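Putative ketosteroid isomerase (Parabacteroides distasonis ATCC 8503, PDB 3KE7) is of unknown function but, as a SnoaL-like member of the NTF2 clan, is a putative ketosteroid isomerase with a pocket that binds bicine in the crystal. Local coordinates at residues 91-96 / 106-111. Numbering follows the deposited sequence.
Sequences LTFNLD and WNCTEV. With BCN (bicine), chain F.
Trp-106 and Leu-95 pair through both of their backbone N-H groups, their CB atoms 4.1 Å apart, and the hairpin of strands 88-99 and 102-114 contributes both to the bicine pocket. Bicine lies over one face of the indole, its C5 offset toward the rim, while the CD2 methyl of Leu-95 comes within 3.9 Å of bicine C6; Trp-127 meets the indole edge-to-face. Asn-94, on the sheet face opposite the indole, gives ND2 to Trp-106 O at 3.0 Å. Leu-95 N reaches that oxygen from the other face of its carbonyl plane. The same Asn-94 ND2 also bonds Asn-107 OD1 at 2.8 Å, the amide planes turned 75° apart; both ND2 bonds are bent. Asn-107 ND2 continues to Ser-128 OG. On the indole's side of the sheet, Cys-108 CB sits over the Phe-93 ring, 3.7 Å from its centroid, and SG, anti to the backbone N (chi1 -172°), lies obliquely to the ring, 3.5 Å from Phe-93 CZ, a sulfur-aromatic contact. Thr-109 lies beside Thr-92. Glu-110 and Leu-91 form a further hydrogen-bonded pair; Glu-110 OE1 bonds Thr-125, and OE2 lies close to Glu-23 OE2. The indole's face is thus mostly apolar, with Leu-95 and Trp-106 at the ligand, Phe-93 and Cys-108 packed farther along and a buried carboxylate beyond, whereas on the reverse face Asn-94 OD1 bonds Lys-53 N, and Thr-109 OG1 bonds Gln-124 and His-126, all of the second subunit.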
ATOM      1  N   LEU B  91      -0.208   4.973   6.111  1.00  5.86           N
ATOM      2  CA  LEU B  91       1.143   5.436   6.465  1.00  5.42           C
ATOM      3  C   LEU B  91       2.118   5.025   5.390  1.00  6.71           C
ATOM      4  O   LEU B  91       2.247   3.841   5.057  1.00  6.73           O
ATOM      5  CB  LEU B  91       1.557   4.855   7.814  1.00  5.40           C
ATOM      6  CG  LEU B  91       3.028   5.021   8.175  1.00  5.79           C
ATOM      7  CD1 LEU B  91       3.423   6.514   8.344  1.00  6.99           C
ATOM      8  CD2 LEU B  91       3.350   4.196   9.440  1.00  7.08           C
ATOM      9  N   THR B  92       2.793   5.990   4.826  1.00  6.29           N
ATOM     10  CA  THR B  92       3.826   5.716   3.820  1.00  5.91           C
ATOM     11  C   THR B  92       5.137   6.344   4.282  1.00  5.91           C
ATOM     12  O   THR B  92       5.166   7.452   4.856  1.00  6.75           O
ATOM     13  CB  THR B  92       3.457   6.235   2.416  1.00  6.42           C
ATOM     14  OG1 THR B  92       3.095   7.605   2.511  1.00  6.37           O
ATOM     15  CG2 THR B  92       2.254   5.447   1.853  1.00  6.66           C
ATOM     16  N   PHE B  93       6.248   5.655   4.039  1.00  6.39           N
ATOM     17  CA  PHE B  93       7.535   6.163   4.426  1.00  5.64           C
ATOM     18  C   PHE B  93       8.643   5.387   3.706  1.00  6.23           C
ATOM     19  O   PHE B  93       8.399   4.301   3.133  1.00  5.62           O
ATOM     20  CB  PHE B  93       7.733   6.090   5.960  1.00  6.65           C
ATOM     21  CG  PHE B  93       7.627   4.697   6.575  1.00  6.35           C
ATOM     22  CD1 PHE B  93       6.395   4.191   6.939  1.00  5.33           C
ATOM     23  CD2 PHE B  93       8.768   3.940   6.857  1.00  6.21           C
ATOM     24  CE1 PHE B  93       6.284   2.922   7.511  1.00  6.33           C
ATOM     25  CE2 PHE B  93       8.673   2.688   7.451  1.00  7.22           C
ATOM     26  CZ  PHE B  93       7.402   2.178   7.750  1.00  7.92           C
ATOM     27  N   ASN B  94       9.844   5.944   3.801  1.00  5.92           N
ATOM     28  CA  ASN B  94      11.043   5.242   3.474  1.00  5.97           C
ATOM     29  C   ASN B  94      11.765   4.955   4.779  1.00  5.84           C
ATOM     30  O   ASN B  94      11.560   5.688   5.772  1.00  7.10           O
ATOM     31  CB  ASN B  94      11.882   6.050   2.477  1.00  5.00           C
ATOM     32  CG  ASN B  94      11.297   5.989   1.101  1.00  6.20           C
ATOM     33  OD1 ASN B  94      10.535   6.862   0.694  1.00  7.41           O
ATOM     34  ND2 ASN B  94      11.528   4.856   0.429  1.00  5.37           N
ATOM     35  N   LEU B  95      12.567   3.916   4.795  1.00  6.56           N
ATOM     36  CA  LEU B  95      13.262   3.534   6.009  1.00  7.57           C
ATOM     37  C   LEU B  95      14.664   3.104   5.705  1.00  6.31           C
ATOM     38  O   LEU B  95      14.863   2.207   4.917  1.00  8.56           O
ATOM     39  CB  LEU B  95      12.543   2.365   6.684  1.00  8.20           C
ATOM     40  CG  LEU B  95      13.013   1.978   8.127  1.00  8.86           C
ATOM     41  CD1 LEU B  95      12.491   2.989   9.090  1.00 11.83           C
ATOM     42  CD2 LEU B  95      12.487   0.589   8.504  1.00  9.41           C
ATOM     43  N   ASP B  96      15.653   3.757   6.319  1.00  7.11           N
ATOM     44  CA  ASP B  96      17.044   3.264   6.250  1.00  9.38           C
ATOM     45  C   ASP B  96      17.306   2.374   7.529  1.00  8.39           C
ATOM     46  O   ASP B  96      17.225   2.872   8.603  1.00 13.97           O
ATOM     47  CB  ASP B  96      18.029   4.430   6.194  1.00  9.35           C
ATOM     48  CG  ASP B  96      18.030   5.174   4.862  1.00  9.23           C
ATOM     49  OD1 ASP B  96      17.429   4.719   3.865  1.00 10.29           O
ATOM     50  OD2 ASP B  96      18.637   6.264   4.845  1.00 12.17           O
ATOM     51  N   TRP B 106      14.450   0.870   2.474  1.00  5.30           N
ATOM     52  CA  TRP B 106      13.123   0.340   2.254  1.00  5.38           C
ATOM     53  C   TRP B 106      12.102   1.417   1.880  1.00  5.34           C
ATOM     54  O   TRP B 106      12.212   2.551   2.273  1.00  6.04           O
ATOM     55  CB  TRP B 106      12.591  -0.290   3.551  1.00  5.43           C
ATOM     56  CG  TRP B 106      13.337  -1.455   4.107  1.00  6.49           C
ATOM     57  CD1 TRP B 106      14.329  -1.412   5.057  1.00 10.08           C
ATOM     58  CD2 TRP B 106      13.125  -2.839   3.810  1.00  5.59           C
ATOM     59  NE1 TRP B 106      14.751  -2.684   5.362  1.00 11.33           N
ATOM     60  CE2 TRP B 106      14.017  -3.582   4.624  1.00  8.52           C
ATOM     61  CE3 TRP B 106      12.244  -3.531   2.973  1.00  6.74           C
ATOM     62  CZ2 TRP B 106      14.073  -4.978   4.593  1.00  8.44           C
ATOM     63  CZ3 TRP B 106      12.311  -4.922   2.946  1.00 10.36           C
ATOM     64  CH2 TRP B 106      13.215  -5.623   3.756  1.00 10.68           C
ATOM     65  N   ASN B 107      11.121   0.963   1.105  1.00  5.67           N
ATOM     66  CA  ASN B 107       9.833   1.620   0.868  1.00  7.11           C
ATOM     67  C   ASN B 107       8.803   0.863   1.739  1.00  5.09           C
ATOM     68  O   ASN B 107       8.858  -0.369   1.850  1.00  6.81           O
ATOM     69  CB  ASN B 107       9.398   1.409  -0.574  1.00  5.63           C
ATOM     70  CG  ASN B 107      10.371   1.937  -1.585  1.00  5.08           C
ATOM     71  OD1 ASN B 107      10.736   3.121  -1.565  1.00  6.41           O
ATOM     72  ND2 ASN B 107      10.755   1.076  -2.541  1.00  6.95           N
ATOM     73  N   CYS B 108       7.847   1.584   2.299  1.00  4.81           N
ATOM     74  CA  CYS B 108       6.789   0.958   3.064  1.00  5.79           C
ATOM     75  C   CYS B 108       5.445   1.662   2.958  1.00  4.28           C
ATOM     76  O   CYS B 108       5.369   2.897   3.132  1.00  5.44           O
ATOM     77  CB  CYS B 108       7.178   0.856   4.536  1.00  6.13           C
ATOM     78  SG  CYS B 108       6.000  -0.121   5.546  1.00  8.42           S
ATOM     79  N   THR B 109       4.408   0.863   2.726  1.00  6.13           N
ATOM     80  CA  THR B 109       3.043   1.289   2.877  1.00  5.10           C
ATOM     81  C   THR B 109       2.376   0.421   3.944  1.00  4.80           C
ATOM     82  O   THR B 109       2.317  -0.816   3.789  1.00  6.41           O
ATOM     83  CB  THR B 109       2.255   1.141   1.600  1.00  6.62           C
ATOM     84  OG1 THR B 109       2.914   1.845   0.555  1.00  6.90           O
ATOM     85  CG2 THR B 109       0.793   1.655   1.769  1.00  5.69           C
ATOM     86  N   GLU B 110       1.822   1.036   4.966  1.00  5.11           N
ATOM     87  CA  GLU B 110       1.009   0.368   5.960  1.00  5.06           C
ATOM     88  C   GLU B 110      -0.391   0.968   5.874  1.00  6.66           C
ATOM     89  O   GLU B 110      -0.531   2.211   5.742  1.00  9.67           O
ATOM     90  CB  GLU B 110       1.528   0.591   7.400  1.00  7.36           C
ATOM     91  CG  GLU B 110       2.924   0.216   7.661  1.00  5.19           C
ATOM     92  CD  GLU B 110       3.111  -1.264   7.896  1.00  6.84           C
ATOM     93  OE1 GLU B 110       2.195  -2.030   7.560  1.00  9.50           O
ATOM     94  OE2 GLU B 110       4.192  -1.669   8.442  1.00  7.15           O
ATOM     95  N   VAL B 111      -1.425   0.131   5.906  1.00  4.94           N
ATOM     96  CA  VAL B 111      -2.781   0.635   6.051  1.00  4.54           C
ATOM     97  C   VAL B 111      -3.290   0.153   7.424  1.00  5.78           C
ATOM     98  O   VAL B 111      -3.332  -1.031   7.680  1.00  6.41           O
ATOM     99  CB  VAL B 111      -3.708   0.161   4.976  1.00  6.53           C
ATOM    100  CG1 VAL B 111      -5.097   0.786   5.212  1.00  7.91           C
ATOM    101  CG2 VAL B 111      -3.177   0.564   3.574  1.00  8.72           C
TER
HETATM  102  N1  BCN F   1      11.371  -5.452   8.073  1.00 23.68           N
HETATM  103  C1  BCN F   1      11.223  -6.727   7.358  1.00 22.62           C
HETATM  104  C2  BCN F   1      12.578  -7.451   7.265  1.00 22.68           C
HETATM  105  O21 BCN F   1      12.705  -8.452   6.529  1.00 24.37           O
HETATM  106  O22 BCN F   1      13.534  -7.010   7.939  1.00 23.83           O
HETATM  107  C3  BCN F   1      10.167  -5.149   8.865  1.00 18.15           C
HETATM  108  C4  BCN F   1      10.195  -5.899  10.197  1.00 25.01           C
HETATM  109  O4  BCN F   1      11.487  -5.642  10.769  1.00 25.17           O
HETATM  110  C5  BCN F   1      11.585  -4.410   7.083  1.00 23.73           C
HETATM  111  C6  BCN F   1      12.237  -3.214   7.727  1.00 22.21           C
HETATM  112  O6  BCN F   1      13.370  -3.635   8.534  1.00 24.17           O